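Local structure of Serpin48 (Tenebrio molitor, 3OZQ) at residues L27-F39 with G364-N376. The protein probably inhibits serine proteases as a member of the serpin family, with high specificity for the protease SPE in insect innate immunity. Numbering follows the deposited sequence.
Sequences LKTEKANFLVSPF and GMILFAGRVTTLN
Phe34 to Val36 pair antiparallel with Ala369 to Arg371 in the buried core, within central beta-sheet B of the serpin fold, where the short strand after the first long helix edges the C-terminal hairpin of strands 356-362 and 365-372. Phe34 and Arg371 are a hydrogen-bonded pair, as are Val36 and Ala369. Between them Leu35 faces Gly370 at a CA-CA distance of only 4.3 Å, where a CB on the glycine would run into Phe34 O. Just before strand 34-36, the Asn33 side-chain amide binds the backbone of Thr373 and Thr374, just past strand 365-372. Asn33 OD1 accepts from Thr373 N at 2.6 Å and from Thr374 N on a lone pair, while its ND2 gives an almost straight bond (169°) to Thr374 O at 2.8 Å, flat in the amide plane. An alanine here is likely to leave both threonine N-H groups and Thr374 O without these mates, and the C-terminal tail less firmly fixed. The extended Arg371 chain runs beside Phe34 CE2, ring and guanidinium planes 44° apart, and gives NE to Ala32 O at 2.8 Å; NH2 adds a weak bond to the same oxygen. Leu27 CD2 lies over one guanidinium face and Thr373 CG2 over the other, while NH1 forms a salt bridge with Glu247. At the far end, chi1 of -178° swings Ser37 OG away from its backbone N to bond Leu367 O (2.7 Å); as N-cap of helix 38-50 it also accepts from Ser40 N. A water links Phe39 N to Ile366 O. Met365 CE sits over one face of the Phe39 ring, 3.5 Å from Phe39 CE2, and Met365 SD stands obliquely, 4.6 Å from the ring centroid, a Met-aromatic contact. Helix 10-29 packs on Phe34, Phe39 and Arg371, strands 163-174 and 310-321 touch Phe368 and Leu35 respectively, and strand 356-362 pairs antiparallel with the other edge of strand 365-372, with a classic beta bulge where Leu367 and Phe368 both face Ile360.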
loop_
_atom_site.group_PDB
_atom_site.type_symbol
_atom_site.label_atom_id
_atom_site.label_comp_id
_atom_site.label_asym_id
_atom_site.label_seq_id
_atom_site.Cartn_x
_atom_site.Cartn_y
_atom_site.Cartn_z
ATOM N N LEU A 27 7.296 2.754 9.931
ATOM C CA LEU A 27 7.157 3.290 11.277
ATOM C C LEU A 27 8.336 4.156 11.689
ATOM O O LEU A 27 8.157 5.196 12.319
ATOM C CB LEU A 27 7.055 2.129 12.265
ATOM C CG LEU A 27 5.761 1.958 13.036
ATOM C CD1 LEU A 27 5.841 0.669 13.845
ATOM C CD2 LEU A 27 5.516 3.170 13.933
ATOM N N LYS A 28 9.541 3.705 11.353
ATOM C CA LYS A 28 10.767 4.367 11.781
ATOM C C LYS A 28 10.811 5.825 11.364
ATOM O O LYS A 28 11.319 6.667 12.096
ATOM C CB LYS A 28 11.999 3.647 11.219
ATOM C CG LYS A 28 12.271 2.277 11.834
ATOM C CD LYS A 28 13.483 1.631 11.160
ATOM C CE LYS A 28 13.881 0.321 11.811
ATOM N NZ LYS A 28 15.057 -0.272 11.111
ATOM N N THR A 29 10.276 6.117 10.187
ATOM C CA THR A 29 10.326 7.468 9.649
ATOM C C THR A 29 8.984 8.192 9.787
ATOM O O THR A 29 8.928 9.422 9.787
ATOM C CB THR A 29 10.809 7.463 8.176
ATOM O OG1 THR A 29 10.845 8.803 7.664
ATOM C CG2 THR A 29 9.899 6.624 7.313
ATOM N N GLU A 30 7.899 7.437 9.906
ATOM C CA GLU A 30 6.588 8.056 10.113
ATOM C C GLU A 30 6.240 8.144 11.605
ATOM O O GLU A 30 6.280 7.144 12.322
ATOM C CB GLU A 30 5.505 7.312 9.320
ATOM C CG GLU A 30 5.661 7.436 7.795
ATOM C CD GLU A 30 5.533 8.878 7.316
ATOM O OE1 GLU A 30 6.304 9.290 6.415
ATOM O OE2 GLU A 30 4.674 9.606 7.873
ATOM N N LYS A 31 5.903 9.343 12.064
ATOM C CA LYS A 31 5.693 9.588 13.488
ATOM C C LYS A 31 4.222 9.714 13.904
ATOM O O LYS A 31 3.915 9.824 15.087
ATOM C CB LYS A 31 6.458 10.836 13.932
ATOM C CG LYS A 31 6.623 11.898 12.850
ATOM C CD LYS A 31 5.332 12.142 12.068
ATOM C CE LYS A 31 5.650 12.679 10.669
ATOM N NZ LYS A 31 6.913 12.088 10.098
ATOM N N ALA A 32 3.323 9.720 12.931
ATOM C CA ALA A 32 1.901 9.796 13.208
ATOM C C ALA A 32 1.167 8.844 12.270
ATOM O O ALA A 32 1.529 7.671 12.171
ATOM C CB ALA A 32 1.405 11.228 13.051
ATOM N N ASN A 33 0.142 9.326 11.584
ATOM C CA ASN A 33 -0.585 8.450 10.681
ATOM C C ASN A 33 0.270 8.122 9.469
ATOM O O ASN A 33 1.101 8.925 9.038
ATOM C CB ASN A 33 -1.921 9.052 10.232
ATOM C CG ASN A 33 -2.756 9.566 11.390
ATOM O OD1 ASN A 33 -2.584 9.138 12.529
ATOM N ND2 ASN A 33 -3.674 10.482 11.097
ATOM N N PHE A 34 0.091 6.916 8.939
ATOM C CA PHE A 34 0.624 6.617 7.629
ATOM C C PHE A 34 -0.195 5.553 6.885
ATOM O O PHE A 34 -1.040 4.839 7.474
ATOM C CB PHE A 34 2.141 6.276 7.663
ATOM C CG PHE A 34 2.463 4.928 8.261
ATOM C CD1 PHE A 34 2.363 3.774 7.500
ATOM C CD2 PHE A 34 2.861 4.818 9.578
ATOM C CE1 PHE A 34 2.667 2.522 8.048
ATOM C CE2 PHE A 34 3.156 3.584 10.129
ATOM C CZ PHE A 34 3.053 2.430 9.360
ATOM N N LEU A 35 0.067 5.492 5.580
ATOM C CA LEU A 35 -0.539 4.527 4.670
ATOM C C LEU A 35 0.568 4.035 3.743
ATOM O O LEU A 35 1.371 4.833 3.261
ATOM C CB LEU A 35 -1.654 5.193 3.851
ATOM C CG LEU A 35 -2.340 4.361 2.763
ATOM C CD1 LEU A 35 -3.132 3.217 3.393
ATOM C CD2 LEU A 35 -3.268 5.221 1.918
ATOM N N VAL A 36 0.630 2.720 3.529
ATOM C CA VAL A 36 1.611 2.120 2.644
ATOM C C VAL A 36 1.018 0.927 1.886
ATOM O O VAL A 36 0.121 0.248 2.391
ATOM C CB VAL A 36 2.900 1.696 3.408
ATOM C CG1 VAL A 36 2.580 0.664 4.528
ATOM C CG2 VAL A 36 4.002 1.191 2.428
ATOM N N SER A 37 1.493 0.711 0.658
ATOM C CA SER A 37 1.126 -0.473 -0.106
ATOM C C SER A 37 2.349 -1.342 -0.357
ATOM O O SER A 37 3.049 -1.176 -1.363
ATOM C CB SER A 37 0.497 -0.110 -1.439
ATOM O OG SER A 37 0.120 -1.304 -2.116
ATOM N N PRO A 38 2.624 -2.269 0.567
ATOM C CA PRO A 38 3.721 -3.209 0.293
ATOM C C PRO A 38 3.477 -3.987 -1.004
ATOM O O PRO A 38 4.413 -4.217 -1.796
ATOM C CB PRO A 38 3.711 -4.118 1.520
ATOM C CG PRO A 38 3.115 -3.232 2.623
ATOM C CD PRO A 38 2.047 -2.447 1.910
ATOM N N PHE A 39 2.226 -4.358 -1.246
ATOM C CA PHE A 39 1.886 -5.081 -2.474
ATOM C C PHE A 39 2.322 -4.324 -3.726
ATOM O O PHE A 39 3.047 -4.858 -4.567
ATOM C CB PHE A 39 0.381 -5.341 -2.558
ATOM C CG PHE A 39 -0.095 -5.611 -3.956
ATOM C CD1 PHE A 39 -0.666 -4.603 -4.716
ATOM C CD2 PHE A 39 0.060 -6.867 -4.521
ATOM C CE1 PHE A 39 -1.076 -4.842 -6.014
ATOM C CE2 PHE A 39 -0.360 -7.115 -5.809
ATOM C CZ PHE A 39 -0.935 -6.101 -6.554
ATOM N N GLY A 364 -8.088 -12.181 0.003
ATOM C CA GLY A 364 -7.092 -12.694 0.930
ATOM C C GLY A 364 -5.754 -11.967 0.858
ATOM O O GLY A 364 -4.856 -12.204 1.666
ATOM N N MET A 365 -5.609 -11.069 -0.104
ATOM C CA MET A 365 -4.348 -10.345 -0.209
ATOM C C MET A 365 -4.413 -8.913 0.330
ATOM O O MET A 365 -5.269 -8.123 -0.072
ATOM C CB MET A 365 -3.859 -10.329 -1.643
ATOM C CG MET A 365 -2.421 -9.864 -1.769
ATOM S SD MET A 365 -1.920 -9.866 -3.478
ATOM C CE MET A 365 -3.020 -8.640 -4.163
ATOM N N ILE A 366 -3.494 -8.593 1.235
ATOM C CA ILE A 366 -3.355 -7.227 1.743
ATOM C C ILE A 366 -2.856 -6.254 0.668
ATOM O O ILE A 366 -1.790 -6.444 0.090
ATOM C CB ILE A 366 -2.425 -7.184 2.964
ATOM C CG1 ILE A 366 -3.022 -8.019 4.099
ATOM C CG2 ILE A 366 -2.207 -5.723 3.436
ATOM C CD1 ILE A 366 -2.148 -8.110 5.327
ATOM N N LEU A 367 -3.644 -5.214 0.408
ATOM C CA LEU A 367 -3.331 -4.190 -0.580
ATOM C C LEU A 367 -2.727 -2.917 0.030
ATOM O O LEU A 367 -1.840 -2.296 -0.550
ATOM C CB LEU A 367 -4.592 -3.814 -1.355
ATOM C CG LEU A 367 -4.757 -4.474 -2.721
ATOM C CD1 LEU A 367 -4.751 -5.992 -2.585
ATOM C CD2 LEU A 367 -6.001 -3.974 -3.437
ATOM N N PHE A 368 -3.236 -2.536 1.194
ATOM C CA PHE A 368 -2.803 -1.335 1.896
ATOM C C PHE A 368 -2.773 -1.642 3.382
ATOM O O PHE A 368 -3.566 -2.439 3.865
ATOM C CB PHE A 368 -3.806 -0.201 1.696
ATOM C CG PHE A 368 -3.700 0.497 0.370
ATOM C CD1 PHE A 368 -2.753 1.491 0.171
ATOM C CD2 PHE A 368 -4.574 0.194 -0.661
ATOM C CE1 PHE A 368 -2.667 2.167 -1.038
ATOM C CE2 PHE A 368 -4.491 0.863 -1.884
ATOM C CZ PHE A 368 -3.538 1.854 -2.064
ATOM N N ALA A 369 -1.848 -1.017 4.098
ATOM C CA ALA A 369 -1.821 -1.108 5.543
ATOM C C ALA A 369 -1.408 0.252 6.108
ATOM O O ALA A 369 -0.787 1.049 5.417
ATOM C CB ALA A 369 -0.875 -2.183 5.991
ATOM N N GLY A 370 -1.772 0.523 7.347
ATOM C CA GLY A 370 -1.408 1.795 7.939
ATOM C C GLY A 370 -1.938 1.934 9.347
ATOM O O GLY A 370 -2.400 0.976 9.965
ATOM N N ARG A 371 -1.858 3.151 9.859
ATOM C CA ARG A 371 -2.266 3.396 11.213
ATOM C C ARG A 371 -2.773 4.817 11.334
ATOM O O ARG A 371 -2.444 5.695 10.517
ATOM C CB ARG A 371 -1.096 3.165 12.161
ATOM C CG ARG A 371 -0.117 4.281 12.164
ATOM C CD ARG A 371 1.016 3.992 13.094
ATOM N NE ARG A 371 1.952 5.101 13.109
ATOM C CZ ARG A 371 2.852 5.295 14.060
ATOM N NH1 ARG A 371 2.931 4.441 15.072
ATOM N NH2 ARG A 371 3.667 6.341 14.002
ATOM N N VAL A 372 -3.615 5.016 12.343
ATOM C CA VAL A 372 -4.088 6.325 12.728
ATOM C C VAL A 372 -3.766 6.474 14.212
ATOM O O VAL A 372 -4.183 5.642 15.022
ATOM C CB VAL A 372 -5.611 6.419 12.589
ATOM C CG1 VAL A 372 -6.114 7.737 13.205
ATOM C CG2 VAL A 372 -6.030 6.277 11.130
ATOM N N THR A 373 -3.000 7.502 14.557
ATOM C CA THR A 373 -2.682 7.793 15.948
ATOM C C THR A 373 -3.208 9.176 16.294
ATOM O O THR A 373 -3.189 9.580 17.458
ATOM C CB THR A 373 -1.166 7.819 16.206
ATOM O OG1 THR A 373 -0.607 8.982 15.583
ATOM C CG2 THR A 373 -0.496 6.562 15.659
ATOM N N THR A 374 -3.668 9.902 15.280
ATOM C CA THR A 374 -4.098 11.280 15.471
ATOM C C THR A 374 -5.186 11.674 14.474
ATOM O O THR A 374 -5.143 11.281 13.309
ATOM C CB THR A 374 -2.901 12.253 15.345
ATOM O OG1 THR A 374 -3.167 13.442 16.091
ATOM C CG2 THR A 374 -2.661 12.628 13.888
ATOM N N LEU A 375 -6.158 12.450 14.947
ATOM C CA LEU A 375 -7.281 12.910 14.136
ATOM C C LEU A 375 -7.566 14.332 14.564
ATOM O O LEU A 375 -7.132 14.744 15.635
ATOM C CB LEU A 375 -8.522 12.057 14.402
ATOM C CG LEU A 375 -8.935 10.960 13.413
ATOM C CD1 LEU A 375 -7.788 10.571 12.490
ATOM C CD2 LEU A 375 -9.520 9.743 14.148
ATOM N N ASN A 376 -8.307 15.078 13.751
ATOM C CA ASN A 376 -8.738 16.427 14.142
ATOM C C ASN A 376 -10.205 16.699 13.791
ATOM O O ASN A 376 -10.816 17.684 14.220
ATOM C CB ASN A 376 -7.816 17.500 13.549
ATOM C CG ASN A 376 -7.942 17.614 12.039
ATOM O OD1 ASN A 376 -7.277 18.441 11.413
ATOM N ND2 ASN A 376 -8.801 16.790 11.447
ATOM O OXT ASN A 376 -10.824 15.913 13.071
HETATM O O HOH W 1 0.417 -5.261 0.957
#